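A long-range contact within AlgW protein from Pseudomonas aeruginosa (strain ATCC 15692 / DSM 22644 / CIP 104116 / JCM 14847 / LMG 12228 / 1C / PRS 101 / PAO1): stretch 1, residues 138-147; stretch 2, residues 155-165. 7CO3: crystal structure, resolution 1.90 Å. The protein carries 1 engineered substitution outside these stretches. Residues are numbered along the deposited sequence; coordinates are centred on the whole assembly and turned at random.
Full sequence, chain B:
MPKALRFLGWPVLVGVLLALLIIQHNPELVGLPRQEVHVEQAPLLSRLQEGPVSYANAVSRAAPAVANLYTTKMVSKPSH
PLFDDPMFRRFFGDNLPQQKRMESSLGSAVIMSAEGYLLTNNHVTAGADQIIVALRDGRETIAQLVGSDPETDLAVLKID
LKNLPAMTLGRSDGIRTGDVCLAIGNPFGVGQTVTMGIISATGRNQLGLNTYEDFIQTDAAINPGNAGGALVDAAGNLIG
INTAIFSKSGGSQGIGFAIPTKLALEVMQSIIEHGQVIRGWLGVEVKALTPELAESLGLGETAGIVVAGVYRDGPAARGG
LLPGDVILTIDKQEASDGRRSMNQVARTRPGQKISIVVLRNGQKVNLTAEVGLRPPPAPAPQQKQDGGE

Stretch 1, residues 138-147: GRETIAQLVG
Stretch 2 (155-165) AVLKIDLKNLP

Four backbone hydrogen bonds join the stretches as antiparallel strands, 144-147 against 155-158, whose axes approach to 4.5 Å with 136° between their N-to-C directions. Gln144 and Lys158 form a hydrogen-bonded pair (CA to CA 5.3 Å): Gln144 N donates to Lys158 O at 3.0 Å, nearly linear at 175°, and Lys158 N returns to Gln144 O at 2.9 Å and 152°. Leu145 and Leu157 follow as the non-hydrogen-bonded pair, CA to CA 4.6 Å. The register then slips by one residue. Val146, at phi/psi -70/-53 instead of extended values, forms a beta bulge, so that Val146 N reaches Val156 O (2.9 Å, 138°) while Val156 N donates to Gly147 O (2.8 Å, 175°). Gly147 is almost fully extended at -178/174. CA-H...O contacts supplement the ladder, with Leu157 CA 3.2 Å from Gln144 O and Ala143 CA 3.5 Å from Lys158 O.

A second polar anchor lies where stretch 2 has left the strand. Arg139 (chi1 m, chi2 139°, chi3 p, chi4 -172°) reaches its guanidinium to residues 161-164, and its NH2 donates to Lys162 O at a very short 2.5 Å, with a bent angle of 119°. Leu161 CB, 3.4 Å from Arg139 NH2, lies at the guanidinium edge, whereas Leu164 CD2, also 3.4 Å from Arg139 NH2, approaches obliquely. The long side chain thus lets one NH2 reach a carbonyl while touching the aliphatic atoms of Leu161 and Leu164. Within stretch 2, Lys162 NZ donates to Asn163 OD1 at 2.4 Å, also very short; Asn163 has phi/psi 54/51.

The contact as a whole buries 708 Å², both sides summed, and side-chain packing adds to these bonds. Leu145 (chi1 t, chi2 p) and Leu157 (m, t) share one sheet face, with Leu145 CD1 3.6 Å from Leu157 CD2 and 4.2 Å from Ala155 CB. Gln144 and Lys158 point to the other face and their ends lead away, which suits polar termini; Lys158 NZ is hydrogen-bonded elsewhere in the structure. At the bulge, Val146 (t) turns toward stretch 2, bringing its CB 3.8 Å from Val156 CG1 and its CG2 3.6 Å from Lys158 CB.

Farther out, buried Ala143 fits closely: its CB is 3.6 Å from Ile159 CG2 and 4.2 Å from Leu157 CD1. Ile159 adopts p, t. Thr141 (chi1 t) presents its methyl, with CG2 3.8 Å from Ile159 CG2 and 3.7 Å from Leu161 CD1, while its OG1 donates a weak 3.3 Å hydrogen bond to Ile142 O. Glu140 and Ile142, both exposed, point away, alternating with Thr141.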

# COMPACT_ATOMS: atom_id res chain seq x y z
N GLY B 138 -21.20 -14.09 13.42
CA GLY B 138 -20.97 -15.51 13.47
C GLY B 138 -22.02 -16.36 12.78
O GLY B 138 -21.75 -17.52 12.49
N ARG B 139 -23.22 -15.82 12.54
CA ARG B 139 -24.25 -16.61 11.87
C ARG B 139 -23.82 -16.92 10.44
O ARG B 139 -23.20 -16.08 9.77
CB ARG B 139 -25.59 -15.85 11.82
CG ARG B 139 -26.40 -15.79 13.10
CD ARG B 139 -27.00 -14.40 13.28
NE ARG B 139 -28.09 -14.13 12.35
CZ ARG B 139 -28.68 -12.94 12.19
NH1 ARG B 139 -28.27 -11.89 12.88
NH2 ARG B 139 -29.67 -12.81 11.33
N GLU B 140 -24.15 -18.12 9.98
CA GLU B 140 -23.94 -18.53 8.60
C GLU B 140 -25.26 -19.02 8.01
O GLU B 140 -26.12 -19.55 8.73
CB GLU B 140 -22.88 -19.63 8.52
CG GLU B 140 -21.52 -19.15 9.02
CD GLU B 140 -20.40 -20.15 8.79
OE1 GLU B 140 -20.47 -20.89 7.80
OE2 GLU B 140 -19.44 -20.18 9.60
N THR B 141 -25.42 -18.84 6.70
CA THR B 141 -26.62 -19.29 6.02
C THR B 141 -26.32 -19.44 4.54
O THR B 141 -25.37 -18.85 4.02
CB THR B 141 -27.81 -18.33 6.22
OG1 THR B 141 -28.99 -18.91 5.66
CG2 THR B 141 -27.57 -16.97 5.53
N ILE B 142 -27.13 -20.24 3.89
CA ILE B 142 -27.04 -20.39 2.44
C ILE B 142 -27.83 -19.26 1.81
O ILE B 142 -28.87 -18.84 2.34
CB ILE B 142 -27.55 -21.77 1.99
CG1 ILE B 142 -26.53 -22.87 2.29
CG2 ILE B 142 -27.79 -21.80 0.49
CD1 ILE B 142 -26.37 -23.25 3.77
N ALA B 143 -27.33 -18.74 0.70
CA ALA B 143 -27.99 -17.65 0.01
C ALA B 143 -28.56 -18.17 -1.30
O ALA B 143 -28.07 -19.15 -1.86
CB ALA B 143 -27.02 -16.49 -0.28
N GLN B 144 -29.60 -17.48 -1.79
CA GLN B 144 -30.15 -17.70 -3.12
C GLN B 144 -29.74 -16.56 -4.04
O GLN B 144 -29.58 -15.41 -3.60
CB GLN B 144 -31.68 -17.78 -3.09
CG GLN B 144 -32.30 -19.08 -2.50
CD GLN B 144 -31.39 -20.31 -2.57
OE1 GLN B 144 -31.14 -20.87 -3.64
NE2 GLN B 144 -30.93 -20.76 -1.40
N LEU B 145 -29.59 -16.87 -5.32
CA LEU B 145 -29.27 -15.86 -6.31
C LEU B 145 -30.56 -15.24 -6.84
O LEU B 145 -31.35 -15.92 -7.52
CB LEU B 145 -28.47 -16.46 -7.46
CG LEU B 145 -27.88 -15.45 -8.46
CD1 LEU B 145 -26.91 -14.45 -7.78
CD2 LEU B 145 -27.18 -16.17 -9.59
N VAL B 146 -30.78 -13.95 -6.55
CA VAL B 146 -31.95 -13.26 -7.08
C VAL B 146 -31.79 -13.05 -8.59
O VAL B 146 -32.66 -13.43 -9.38
CB VAL B 146 -32.16 -11.92 -6.34
CG1 VAL B 146 -33.35 -11.15 -6.92
CG2 VAL B 146 -32.33 -12.18 -4.84
N GLY B 147 -30.68 -12.47 -9.00
CA GLY B 147 -30.32 -12.30 -10.39
C GLY B 147 -28.96 -11.65 -10.40
O GLY B 147 -28.42 -11.27 -9.36
N ALA B 155 -24.34 -8.61 -8.78
CA ALA B 155 -25.28 -9.70 -8.56
C ALA B 155 -25.98 -9.44 -7.25
O ALA B 155 -25.46 -8.77 -6.37
CB ALA B 155 -24.60 -11.07 -8.57
N VAL B 156 -27.22 -9.94 -7.15
CA VAL B 156 -28.04 -9.78 -5.96
C VAL B 156 -28.32 -11.15 -5.39
O VAL B 156 -28.65 -12.09 -6.13
CB VAL B 156 -29.35 -9.04 -6.26
CG1 VAL B 156 -30.16 -8.94 -5.01
CG2 VAL B 156 -29.08 -7.66 -6.80
N LEU B 157 -28.20 -11.26 -4.08
CA LEU B 157 -28.43 -12.45 -3.29
C LEU B 157 -29.53 -12.14 -2.28
O LEU B 157 -29.76 -10.98 -1.93
CB LEU B 157 -27.17 -12.90 -2.52
CG LEU B 157 -25.84 -13.15 -3.24
CD1 LEU B 157 -24.73 -13.52 -2.20
CD2 LEU B 157 -26.01 -14.22 -4.28
N LYS B 158 -30.16 -13.19 -1.78
CA LYS B 158 -31.21 -13.11 -0.77
C LYS B 158 -30.95 -14.17 0.28
O LYS B 158 -30.66 -15.32 -0.05
CB LYS B 158 -32.61 -13.31 -1.40
CG LYS B 158 -33.79 -12.91 -0.48
CD LYS B 158 -34.16 -14.01 0.52
CE LYS B 158 -35.54 -13.79 1.13
NZ LYS B 158 -35.73 -12.37 1.53
N ILE B 159 -31.09 -13.78 1.55
CA ILE B 159 -31.00 -14.70 2.67
C ILE B 159 -32.22 -14.52 3.55
O ILE B 159 -32.88 -13.48 3.53
CB ILE B 159 -29.68 -14.51 3.47
CG1 ILE B 159 -29.59 -13.13 4.16
CG2 ILE B 159 -28.45 -14.74 2.54
CD1 ILE B 159 -28.37 -13.01 5.13
N ASP B 160 -32.51 -15.56 4.34
CA ASP B 160 -33.65 -15.61 5.25
C ASP B 160 -33.10 -15.66 6.67
O ASP B 160 -32.75 -16.73 7.17
CB ASP B 160 -34.52 -16.82 4.93
CG ASP B 160 -35.66 -17.02 5.93
OD1 ASP B 160 -36.41 -16.06 6.17
OD2 ASP B 160 -35.80 -18.15 6.45
N LEU B 161 -33.02 -14.49 7.32
CA LEU B 161 -32.40 -14.36 8.63
C LEU B 161 -32.96 -13.12 9.32
O LEU B 161 -33.26 -12.12 8.67
CB LEU B 161 -30.87 -14.26 8.50
CG LEU B 161 -30.06 -15.56 8.46
CD1 LEU B 161 -28.57 -15.31 8.64
CD2 LEU B 161 -30.54 -16.53 9.53
N LYS B 162 -33.06 -13.19 10.65
CA LYS B 162 -33.73 -12.16 11.44
C LYS B 162 -32.74 -11.17 12.03
O LYS B 162 -31.56 -11.47 12.24
CB LYS B 162 -34.55 -12.80 12.59
CG LYS B 162 -33.78 -12.92 13.91
CD LYS B 162 -34.65 -13.44 15.09
CE LYS B 162 -35.21 -12.31 15.97
NZ LYS B 162 -34.30 -11.93 17.09
N ASN B 163 -33.25 -9.96 12.30
CA ASN B 163 -32.50 -8.90 12.98
C ASN B 163 -31.17 -8.61 12.28
O ASN B 163 -30.10 -8.58 12.88
CB ASN B 163 -32.27 -9.22 14.46
CG ASN B 163 -33.58 -9.40 15.24
OD1 ASN B 163 -33.55 -9.72 16.44
ND2 ASN B 163 -34.72 -9.20 14.58
N LEU B 164 -31.27 -8.40 10.99
CA LEU B 164 -30.11 -8.18 10.13
C LEU B 164 -29.68 -6.71 10.18
O LEU B 164 -30.54 -5.82 10.13
CB LEU B 164 -30.43 -8.58 8.71
CG LEU B 164 -30.27 -10.08 8.44
CD1 LEU B 164 -30.46 -10.39 6.96
CD2 LEU B 164 -28.92 -10.55 8.95
N PRO B 165 -28.36 -6.42 10.26
CA PRO B 165 -27.90 -5.03 10.19
C PRO B 165 -27.74 -4.58 8.75
O PRO B 165 -27.05 -5.23 7.96
CB PRO B 165 -26.55 -5.07 10.92
CG PRO B 165 -26.01 -6.46 10.62
CD PRO B 165 -27.23 -7.37 10.34